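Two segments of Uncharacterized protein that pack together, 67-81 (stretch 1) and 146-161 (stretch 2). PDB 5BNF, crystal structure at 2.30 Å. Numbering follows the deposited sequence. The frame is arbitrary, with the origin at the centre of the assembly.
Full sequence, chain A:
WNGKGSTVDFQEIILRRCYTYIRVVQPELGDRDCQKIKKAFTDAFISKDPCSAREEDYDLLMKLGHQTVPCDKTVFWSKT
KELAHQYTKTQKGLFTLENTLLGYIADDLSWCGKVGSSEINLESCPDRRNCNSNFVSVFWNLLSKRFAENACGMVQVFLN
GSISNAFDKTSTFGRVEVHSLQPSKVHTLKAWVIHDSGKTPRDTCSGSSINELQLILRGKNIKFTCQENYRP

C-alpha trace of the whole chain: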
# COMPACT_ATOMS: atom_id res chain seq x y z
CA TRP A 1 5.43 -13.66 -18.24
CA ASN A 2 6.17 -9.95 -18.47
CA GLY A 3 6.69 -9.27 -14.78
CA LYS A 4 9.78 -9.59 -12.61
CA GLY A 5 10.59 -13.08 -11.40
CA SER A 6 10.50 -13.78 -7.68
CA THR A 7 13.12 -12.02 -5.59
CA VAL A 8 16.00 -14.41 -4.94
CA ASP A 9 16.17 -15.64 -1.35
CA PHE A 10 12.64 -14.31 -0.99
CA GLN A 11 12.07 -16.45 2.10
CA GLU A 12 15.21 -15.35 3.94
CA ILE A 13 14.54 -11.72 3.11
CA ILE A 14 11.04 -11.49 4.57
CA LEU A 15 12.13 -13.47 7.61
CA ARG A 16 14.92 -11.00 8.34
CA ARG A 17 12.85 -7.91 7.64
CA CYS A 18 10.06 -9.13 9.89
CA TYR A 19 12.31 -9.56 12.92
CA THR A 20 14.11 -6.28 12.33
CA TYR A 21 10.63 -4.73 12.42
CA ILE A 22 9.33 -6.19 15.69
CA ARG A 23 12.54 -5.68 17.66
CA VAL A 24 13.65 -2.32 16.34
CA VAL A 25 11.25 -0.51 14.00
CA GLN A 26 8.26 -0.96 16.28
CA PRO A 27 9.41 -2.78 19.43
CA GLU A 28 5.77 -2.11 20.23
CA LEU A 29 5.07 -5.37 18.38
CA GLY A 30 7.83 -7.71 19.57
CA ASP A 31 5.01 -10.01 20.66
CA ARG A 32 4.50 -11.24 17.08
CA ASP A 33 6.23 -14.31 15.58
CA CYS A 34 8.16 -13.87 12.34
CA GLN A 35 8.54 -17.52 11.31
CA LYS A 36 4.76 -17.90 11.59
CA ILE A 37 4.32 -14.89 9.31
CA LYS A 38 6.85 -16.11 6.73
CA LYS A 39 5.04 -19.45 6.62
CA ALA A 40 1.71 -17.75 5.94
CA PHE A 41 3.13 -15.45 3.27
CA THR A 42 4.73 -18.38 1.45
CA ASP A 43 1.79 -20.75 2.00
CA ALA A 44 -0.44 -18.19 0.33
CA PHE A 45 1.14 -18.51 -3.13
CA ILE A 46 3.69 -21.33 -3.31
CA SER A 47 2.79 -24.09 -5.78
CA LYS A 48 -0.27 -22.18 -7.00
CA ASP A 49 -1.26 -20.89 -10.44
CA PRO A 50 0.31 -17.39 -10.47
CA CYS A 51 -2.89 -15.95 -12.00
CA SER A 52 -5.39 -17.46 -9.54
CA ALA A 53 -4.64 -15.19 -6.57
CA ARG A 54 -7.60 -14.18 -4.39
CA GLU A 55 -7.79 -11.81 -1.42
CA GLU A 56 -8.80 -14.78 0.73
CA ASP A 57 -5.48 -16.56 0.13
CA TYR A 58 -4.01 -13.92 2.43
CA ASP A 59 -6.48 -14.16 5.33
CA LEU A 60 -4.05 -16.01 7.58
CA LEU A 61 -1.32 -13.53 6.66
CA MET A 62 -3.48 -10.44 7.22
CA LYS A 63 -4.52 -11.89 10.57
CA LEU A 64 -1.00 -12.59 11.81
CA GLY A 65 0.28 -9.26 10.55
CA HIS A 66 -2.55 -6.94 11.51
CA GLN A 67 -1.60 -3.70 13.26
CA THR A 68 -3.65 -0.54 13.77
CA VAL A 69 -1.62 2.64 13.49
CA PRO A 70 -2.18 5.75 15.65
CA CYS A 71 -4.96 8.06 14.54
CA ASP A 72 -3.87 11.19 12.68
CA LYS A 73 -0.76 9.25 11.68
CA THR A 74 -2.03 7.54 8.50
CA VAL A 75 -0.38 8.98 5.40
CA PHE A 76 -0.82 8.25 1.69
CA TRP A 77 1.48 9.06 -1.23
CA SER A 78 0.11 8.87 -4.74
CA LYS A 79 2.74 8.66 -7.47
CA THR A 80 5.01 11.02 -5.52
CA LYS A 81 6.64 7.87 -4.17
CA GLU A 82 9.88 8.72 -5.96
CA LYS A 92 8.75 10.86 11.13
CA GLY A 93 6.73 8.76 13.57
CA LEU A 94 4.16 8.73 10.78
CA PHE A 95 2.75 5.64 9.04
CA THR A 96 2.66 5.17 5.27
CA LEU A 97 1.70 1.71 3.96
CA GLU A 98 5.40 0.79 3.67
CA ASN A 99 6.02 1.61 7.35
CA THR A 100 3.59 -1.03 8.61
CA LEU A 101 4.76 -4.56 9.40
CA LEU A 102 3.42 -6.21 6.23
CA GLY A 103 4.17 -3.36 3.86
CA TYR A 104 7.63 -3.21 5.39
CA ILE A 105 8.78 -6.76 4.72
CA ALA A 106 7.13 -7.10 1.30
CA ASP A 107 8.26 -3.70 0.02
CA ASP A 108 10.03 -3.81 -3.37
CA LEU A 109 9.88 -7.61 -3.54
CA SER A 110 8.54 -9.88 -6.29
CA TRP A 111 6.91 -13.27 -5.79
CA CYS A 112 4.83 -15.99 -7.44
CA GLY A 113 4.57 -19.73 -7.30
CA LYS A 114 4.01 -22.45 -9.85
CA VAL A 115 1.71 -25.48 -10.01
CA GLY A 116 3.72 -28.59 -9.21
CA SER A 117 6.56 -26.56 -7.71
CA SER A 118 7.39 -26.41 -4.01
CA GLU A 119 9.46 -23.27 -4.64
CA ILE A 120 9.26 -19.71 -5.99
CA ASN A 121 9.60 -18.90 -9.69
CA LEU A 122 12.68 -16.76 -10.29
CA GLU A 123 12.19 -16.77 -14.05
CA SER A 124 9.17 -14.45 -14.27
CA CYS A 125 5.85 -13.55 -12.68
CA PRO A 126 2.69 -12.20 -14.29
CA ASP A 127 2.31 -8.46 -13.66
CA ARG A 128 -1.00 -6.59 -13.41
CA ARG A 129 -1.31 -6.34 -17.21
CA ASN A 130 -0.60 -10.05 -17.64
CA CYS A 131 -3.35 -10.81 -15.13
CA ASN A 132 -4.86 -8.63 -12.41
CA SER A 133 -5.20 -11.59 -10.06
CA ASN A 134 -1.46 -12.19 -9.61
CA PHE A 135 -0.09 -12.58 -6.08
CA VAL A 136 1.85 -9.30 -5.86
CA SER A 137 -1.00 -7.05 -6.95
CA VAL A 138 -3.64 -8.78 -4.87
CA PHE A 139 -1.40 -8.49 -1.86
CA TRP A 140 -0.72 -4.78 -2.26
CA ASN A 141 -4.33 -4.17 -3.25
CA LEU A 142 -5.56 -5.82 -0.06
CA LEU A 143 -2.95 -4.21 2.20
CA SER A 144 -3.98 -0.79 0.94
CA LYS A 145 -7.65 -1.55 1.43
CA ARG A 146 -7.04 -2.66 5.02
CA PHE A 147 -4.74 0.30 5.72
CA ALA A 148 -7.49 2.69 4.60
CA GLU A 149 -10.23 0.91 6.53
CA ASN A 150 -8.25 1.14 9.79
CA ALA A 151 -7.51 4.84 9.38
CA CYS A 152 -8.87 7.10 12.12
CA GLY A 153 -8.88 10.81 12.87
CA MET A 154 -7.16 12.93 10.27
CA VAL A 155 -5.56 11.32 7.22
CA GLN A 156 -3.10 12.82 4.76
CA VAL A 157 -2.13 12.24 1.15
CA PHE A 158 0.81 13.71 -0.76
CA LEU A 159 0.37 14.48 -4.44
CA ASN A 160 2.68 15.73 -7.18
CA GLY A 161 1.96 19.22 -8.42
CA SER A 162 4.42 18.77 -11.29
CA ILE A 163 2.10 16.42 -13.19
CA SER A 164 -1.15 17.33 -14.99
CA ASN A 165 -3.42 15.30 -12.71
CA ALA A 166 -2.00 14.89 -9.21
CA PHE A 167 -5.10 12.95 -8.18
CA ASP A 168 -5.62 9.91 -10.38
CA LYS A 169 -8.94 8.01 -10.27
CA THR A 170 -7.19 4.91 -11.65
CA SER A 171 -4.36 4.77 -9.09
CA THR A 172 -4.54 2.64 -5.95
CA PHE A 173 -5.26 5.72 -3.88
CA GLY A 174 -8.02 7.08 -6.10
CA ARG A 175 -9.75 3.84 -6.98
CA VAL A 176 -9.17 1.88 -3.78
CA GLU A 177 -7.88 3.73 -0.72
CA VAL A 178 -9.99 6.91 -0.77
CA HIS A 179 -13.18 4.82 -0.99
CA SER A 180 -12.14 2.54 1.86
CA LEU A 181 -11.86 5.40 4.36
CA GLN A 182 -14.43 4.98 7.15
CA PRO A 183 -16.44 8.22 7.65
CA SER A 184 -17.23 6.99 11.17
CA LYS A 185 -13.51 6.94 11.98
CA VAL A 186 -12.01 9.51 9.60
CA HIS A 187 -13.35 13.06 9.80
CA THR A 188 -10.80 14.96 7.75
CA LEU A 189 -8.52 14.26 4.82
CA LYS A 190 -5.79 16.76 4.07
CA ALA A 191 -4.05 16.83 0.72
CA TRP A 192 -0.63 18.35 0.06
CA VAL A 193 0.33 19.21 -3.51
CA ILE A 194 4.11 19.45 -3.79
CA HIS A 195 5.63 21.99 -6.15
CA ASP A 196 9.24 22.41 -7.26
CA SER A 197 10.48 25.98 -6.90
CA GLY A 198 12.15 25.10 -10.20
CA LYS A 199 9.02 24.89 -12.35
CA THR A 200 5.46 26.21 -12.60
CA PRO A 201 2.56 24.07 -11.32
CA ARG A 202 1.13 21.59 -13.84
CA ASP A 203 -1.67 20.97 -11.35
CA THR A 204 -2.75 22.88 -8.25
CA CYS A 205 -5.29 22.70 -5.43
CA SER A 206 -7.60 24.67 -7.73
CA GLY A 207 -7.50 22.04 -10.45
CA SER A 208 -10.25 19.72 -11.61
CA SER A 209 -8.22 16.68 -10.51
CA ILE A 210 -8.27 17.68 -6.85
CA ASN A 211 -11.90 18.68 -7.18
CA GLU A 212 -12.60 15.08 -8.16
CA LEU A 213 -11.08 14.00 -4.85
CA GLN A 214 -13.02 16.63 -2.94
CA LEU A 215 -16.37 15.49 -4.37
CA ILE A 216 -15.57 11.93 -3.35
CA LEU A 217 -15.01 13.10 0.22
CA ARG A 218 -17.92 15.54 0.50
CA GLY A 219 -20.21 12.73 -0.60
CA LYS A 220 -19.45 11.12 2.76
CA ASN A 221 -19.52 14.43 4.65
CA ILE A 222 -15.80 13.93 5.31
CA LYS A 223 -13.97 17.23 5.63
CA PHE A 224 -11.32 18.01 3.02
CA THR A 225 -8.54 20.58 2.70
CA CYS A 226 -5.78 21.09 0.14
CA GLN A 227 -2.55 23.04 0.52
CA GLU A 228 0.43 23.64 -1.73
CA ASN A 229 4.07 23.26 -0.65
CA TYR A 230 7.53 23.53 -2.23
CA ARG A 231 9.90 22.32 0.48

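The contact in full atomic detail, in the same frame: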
# COMPACT_ATOMS: atom_id res chain seq x y z
N GLN A 67 -2.13 -4.71 12.35
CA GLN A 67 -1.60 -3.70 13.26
C GLN A 67 -2.32 -2.39 12.98
O GLN A 67 -2.30 -1.90 11.85
CB GLN A 67 -0.09 -3.53 13.03
CG GLN A 67 0.30 -2.23 12.35
CD GLN A 67 1.77 -2.17 11.98
OE1 GLN A 67 2.26 -3.02 11.24
NE2 GLN A 67 2.47 -1.17 12.49
N THR A 68 -2.97 -1.81 13.99
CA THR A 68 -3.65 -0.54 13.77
C THR A 68 -2.76 0.61 14.21
O THR A 68 -2.34 0.69 15.35
CB THR A 68 -4.99 -0.46 14.50
OG1 THR A 68 -5.94 -1.33 13.86
CG2 THR A 68 -5.53 0.97 14.48
N VAL A 69 -2.47 1.48 13.26
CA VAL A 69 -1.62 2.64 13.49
C VAL A 69 -2.35 3.75 14.24
O VAL A 69 -3.57 3.81 14.25
CB VAL A 69 -1.06 3.16 12.12
CG1 VAL A 69 -1.87 2.58 10.97
CG2 VAL A 69 -1.12 4.68 12.06
N PRO A 70 -1.59 4.64 14.90
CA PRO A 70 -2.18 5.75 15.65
C PRO A 70 -3.04 6.62 14.75
O PRO A 70 -2.74 6.78 13.56
CB PRO A 70 -0.96 6.50 16.16
CG PRO A 70 0.02 5.41 16.39
CD PRO A 70 -0.14 4.56 15.15
N CYS A 71 -4.10 7.19 15.31
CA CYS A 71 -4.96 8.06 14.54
C CYS A 71 -4.15 9.30 14.18
O CYS A 71 -3.18 9.62 14.86
CB CYS A 71 -6.18 8.44 15.36
SG CYS A 71 -7.13 6.99 15.89
N ASP A 72 -4.55 9.97 13.11
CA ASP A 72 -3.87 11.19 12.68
C ASP A 72 -2.51 10.89 12.08
O ASP A 72 -1.87 11.78 11.52
CB ASP A 72 -3.69 12.14 13.86
CG ASP A 72 -5.01 12.67 14.39
OD1 ASP A 72 -6.07 12.17 13.97
OD2 ASP A 72 -4.97 13.58 15.25
N LYS A 73 -2.07 9.65 12.18
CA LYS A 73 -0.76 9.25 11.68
C LYS A 73 -0.76 8.64 10.28
O LYS A 73 0.28 8.63 9.61
CB LYS A 73 -0.12 8.28 12.66
CG LYS A 73 0.12 8.87 14.04
CD LYS A 73 1.46 9.59 14.12
CE LYS A 73 1.29 11.05 14.50
NZ LYS A 73 0.61 11.23 15.82
N THR A 74 -1.91 8.15 9.83
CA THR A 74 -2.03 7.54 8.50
C THR A 74 -1.76 8.51 7.36
O THR A 74 -2.43 9.53 7.21
CB THR A 74 -3.42 6.95 8.29
OG1 THR A 74 -3.66 5.96 9.29
CG2 THR A 74 -3.52 6.31 6.92
N VAL A 75 -0.78 8.16 6.54
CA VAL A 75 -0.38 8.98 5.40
C VAL A 75 -0.36 8.20 4.10
O VAL A 75 0.03 7.03 4.07
CB VAL A 75 1.00 9.58 5.64
CG1 VAL A 75 1.44 10.38 4.43
CG2 VAL A 75 0.97 10.47 6.88
N PHE A 76 -0.79 8.85 3.02
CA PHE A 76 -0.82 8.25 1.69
C PHE A 76 0.02 9.08 0.73
O PHE A 76 0.08 10.31 0.83
CB PHE A 76 -2.26 8.21 1.16
CG PHE A 76 -3.15 7.23 1.87
CD1 PHE A 76 -3.00 5.87 1.68
CD2 PHE A 76 -4.14 7.67 2.74
CE1 PHE A 76 -3.83 4.96 2.33
CE2 PHE A 76 -4.97 6.77 3.40
CZ PHE A 76 -4.81 5.41 3.19
N TRP A 77 0.67 8.40 -0.21
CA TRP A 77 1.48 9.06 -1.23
C TRP A 77 0.99 8.50 -2.55
O TRP A 77 0.94 7.29 -2.74
CB TRP A 77 2.95 8.73 -1.04
CG TRP A 77 3.16 7.29 -0.77
CD1 TRP A 77 3.15 6.68 0.44
CD2 TRP A 77 3.32 6.24 -1.74
NE1 TRP A 77 3.29 5.32 0.29
CE2 TRP A 77 3.39 5.03 -1.04
CE3 TRP A 77 3.40 6.22 -3.14
CZ2 TRP A 77 3.54 3.79 -1.68
CZ3 TRP A 77 3.55 5.00 -3.78
CH2 TRP A 77 3.62 3.80 -3.05
N SER A 78 0.58 9.37 -3.47
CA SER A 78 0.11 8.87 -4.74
C SER A 78 0.98 9.35 -5.89
O SER A 78 0.91 10.50 -6.31
CB SER A 78 -1.34 9.28 -4.99
OG SER A 78 -1.90 8.50 -6.02
N LYS A 79 1.82 8.43 -6.37
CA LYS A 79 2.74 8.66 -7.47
C LYS A 79 3.83 9.71 -7.20
O LYS A 79 4.49 10.19 -8.12
CB LYS A 79 1.96 9.02 -8.74
CG LYS A 79 2.77 8.82 -10.01
CD LYS A 79 3.45 7.44 -10.03
CE LYS A 79 4.97 7.55 -10.02
NZ LYS A 79 5.52 8.13 -11.28
N THR A 80 3.99 10.06 -5.94
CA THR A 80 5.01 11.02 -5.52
C THR A 80 6.04 10.19 -4.77
O THR A 80 7.01 10.70 -4.20
CB THR A 80 4.40 12.10 -4.61
OG1 THR A 80 5.42 12.66 -3.77
CG2 THR A 80 3.29 11.53 -3.75
N LYS A 81 5.80 8.88 -4.80
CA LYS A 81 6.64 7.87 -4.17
C LYS A 81 8.11 8.20 -4.37
O LYS A 81 8.87 8.27 -3.41
CB LYS A 81 6.29 6.50 -4.77
CG LYS A 81 6.99 5.31 -4.13
CD LYS A 81 8.18 4.84 -4.96
CE LYS A 81 8.94 3.73 -4.24
NZ LYS A 81 10.09 3.23 -5.04
N ARG A 146 -7.03 -2.53 3.57
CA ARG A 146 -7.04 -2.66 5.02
C ARG A 146 -6.51 -1.40 5.69
O ARG A 146 -7.11 -0.89 6.63
CB ARG A 146 -6.18 -3.85 5.47
CG ARG A 146 -6.78 -5.22 5.23
CD ARG A 146 -7.98 -5.47 6.12
NE ARG A 146 -9.23 -5.50 5.36
CZ ARG A 146 -9.72 -6.58 4.76
NH1 ARG A 146 -10.86 -6.50 4.10
NH2 ARG A 146 -9.07 -7.73 4.84
N PHE A 147 -5.38 -0.90 5.19
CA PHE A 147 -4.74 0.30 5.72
C PHE A 147 -5.72 1.47 5.73
O PHE A 147 -5.76 2.24 6.69
CB PHE A 147 -3.51 0.64 4.87
CG PHE A 147 -2.62 1.71 5.46
CD1 PHE A 147 -1.98 1.51 6.68
CD2 PHE A 147 -2.36 2.89 4.77
CE1 PHE A 147 -1.11 2.47 7.20
CE2 PHE A 147 -1.49 3.85 5.28
CZ PHE A 147 -0.86 3.64 6.50
N ALA A 148 -6.53 1.60 4.69
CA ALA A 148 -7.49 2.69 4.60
C ALA A 148 -8.67 2.48 5.54
O ALA A 148 -9.17 3.43 6.14
CB ALA A 148 -7.99 2.83 3.16
N GLU A 149 -9.11 1.23 5.66
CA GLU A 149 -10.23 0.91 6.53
C GLU A 149 -9.92 1.15 8.01
O GLU A 149 -10.80 1.50 8.78
CB GLU A 149 -10.67 -0.54 6.30
CG GLU A 149 -11.11 -0.85 4.88
CD GLU A 149 -11.58 -2.29 4.71
OE1 GLU A 149 -10.86 -3.21 5.16
OE2 GLU A 149 -12.65 -2.52 4.12
N ASN A 150 -8.66 0.96 8.40
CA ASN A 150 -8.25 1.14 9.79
C ASN A 150 -7.79 2.55 10.11
O ASN A 150 -7.28 2.81 11.21
CB ASN A 150 -7.12 0.17 10.16
CG ASN A 150 -7.52 -1.29 10.01
OD1 ASN A 150 -8.60 -1.70 10.45
ND2 ASN A 150 -6.64 -2.09 9.42
N ALA A 151 -7.93 3.46 9.16
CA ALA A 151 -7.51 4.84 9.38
C ALA A 151 -8.51 5.54 10.28
O ALA A 151 -9.71 5.33 10.15
CB ALA A 151 -7.39 5.57 8.05
N CYS A 152 -8.01 6.36 11.20
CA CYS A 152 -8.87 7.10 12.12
C CYS A 152 -8.34 8.51 12.32
O CYS A 152 -7.14 8.76 12.17
CB CYS A 152 -8.96 6.38 13.48
SG CYS A 152 -7.37 5.88 14.20
N GLY A 153 -9.25 9.42 12.65
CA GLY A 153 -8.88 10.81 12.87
C GLY A 153 -8.66 11.56 11.58
O GLY A 153 -9.52 11.58 10.70
N MET A 154 -7.50 12.18 11.45
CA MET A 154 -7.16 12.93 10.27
C MET A 154 -6.15 12.17 9.43
O MET A 154 -5.12 11.71 9.94
CB MET A 154 -6.61 14.30 10.67
CG MET A 154 -6.20 15.17 9.51
SD MET A 154 -4.46 14.99 9.15
CE MET A 154 -3.79 16.23 10.24
N VAL A 155 -6.45 12.01 8.14
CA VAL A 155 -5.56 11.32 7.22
C VAL A 155 -4.96 12.31 6.24
O VAL A 155 -5.54 13.36 5.96
CB VAL A 155 -6.30 10.22 6.42
CG1 VAL A 155 -6.85 9.19 7.35
CG2 VAL A 155 -7.42 10.83 5.59
N GLN A 156 -3.79 11.97 5.71
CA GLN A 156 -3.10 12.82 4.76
C GLN A 156 -2.72 12.08 3.49
O GLN A 156 -2.58 10.85 3.49
CB GLN A 156 -1.82 13.37 5.40
CG GLN A 156 -2.03 14.23 6.61
CD GLN A 156 -0.71 14.66 7.22
OE1 GLN A 156 -0.12 13.95 8.02
NE2 GLN A 156 -0.23 15.83 6.83
N VAL A 157 -2.55 12.83 2.41
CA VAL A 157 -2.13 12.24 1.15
C VAL A 157 -1.26 13.26 0.45
O VAL A 157 -1.60 14.44 0.39
CB VAL A 157 -3.34 11.88 0.26
CG1 VAL A 157 -4.15 13.12 -0.07
CG2 VAL A 157 -2.85 11.20 -1.02
N PHE A 158 -0.10 12.82 -0.05
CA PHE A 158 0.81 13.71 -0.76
C PHE A 158 0.69 13.47 -2.26
O PHE A 158 0.76 12.34 -2.73
CB PHE A 158 2.26 13.51 -0.30
CG PHE A 158 2.51 13.95 1.12
CD1 PHE A 158 1.98 13.23 2.19
CD2 PHE A 158 3.25 15.09 1.39
CE1 PHE A 158 2.19 13.65 3.50
CE2 PHE A 158 3.46 15.51 2.70
CZ PHE A 158 2.93 14.79 3.75
N LEU A 159 0.52 14.56 -3.00
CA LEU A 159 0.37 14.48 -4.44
C LEU A 159 1.43 15.33 -5.12
O LEU A 159 2.00 16.23 -4.50
CB LEU A 159 -1.03 14.96 -4.83
CG LEU A 159 -2.15 14.27 -4.06
CD1 LEU A 159 -3.50 14.88 -4.41
CD2 LEU A 159 -2.13 12.78 -4.38
N ASN A 160 1.67 15.04 -6.39
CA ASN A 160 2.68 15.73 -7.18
C ASN A 160 2.13 16.85 -8.05
O ASN A 160 1.47 16.60 -9.06
CB ASN A 160 3.41 14.71 -8.06
CG ASN A 160 4.52 15.33 -8.86
OD1 ASN A 160 4.87 16.49 -8.59
ND2 ASN A 160 5.05 14.64 -9.76
N GLY A 161 2.43 18.08 -7.67
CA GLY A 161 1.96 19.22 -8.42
C GLY A 161 2.66 19.41 -9.75
O GLY A 161 2.26 20.28 -10.54
O HOH W 1 -4.93 6.25 11.38
O HOH W 2 0.34 13.10 -7.81

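The two stretches run side by side in the same direction, with the strand around Val-75 to Trp-77 lying parallel to strand 153-160 at an angle of 17°. Phe-76 is the centre of the register: its N donates to Gln-156 O (2.7 Å), and its O accepts from Phe-158 N (2.7 Å). One residue thus bonds to two that flank its partner Val-157, as expected of parallel pairing. The ladder is extended by Gln-156 N to Thr-74 O (3.2 Å) and by Ser-78 N to Phe-158 O (3.1 Å). Beyond Ser-78 a water continues the link, donating to Ser-78 O (3.1 Å) and accepting from Asn-160 N (2.7 Å).

Before the strand, a type II turn from Pro-70 to Lys-73 brings Asp-72 against the other chain segment. Asp-72 N donates to Cys-152 O (3.0 Å), while its carboxylate OD1 accepts from Met-154 N (2.9 Å), so a side chain takes the place of a backbone acceptor. Gly-153, with positive phi, lies between these bonds; an ideal CB there would fall 2.0 Å from Asp-72 OD1. The turn is also tied covalently by the disulfide between Cys-71 SG and Cys-152 SG (2.0 Å, chi3 -93°). A second water bridges Pro-70 O, Thr-74 OG1 and Cys-152 N.

Side chains alternate across the sheet. Phe-76 and Val-157 share one face, with Phe-76 CB 3.7 Å from Val-157 CG2. On this side the edge of Phe-147, from the preceding helix, meets the face of Phe-76 in an offset arrangement, with planes at 81° and ring centroids 5.5 Å apart. Val-69 CG1 packs 3.8 Å from Phe-147 CE1, and Thr-74 CG2 lies 3.6 Å from Phe-147 CE2. On the other face, Val-75 CG1 approaches the edge of the Phe-158 ring at CE1 (3.5 Å).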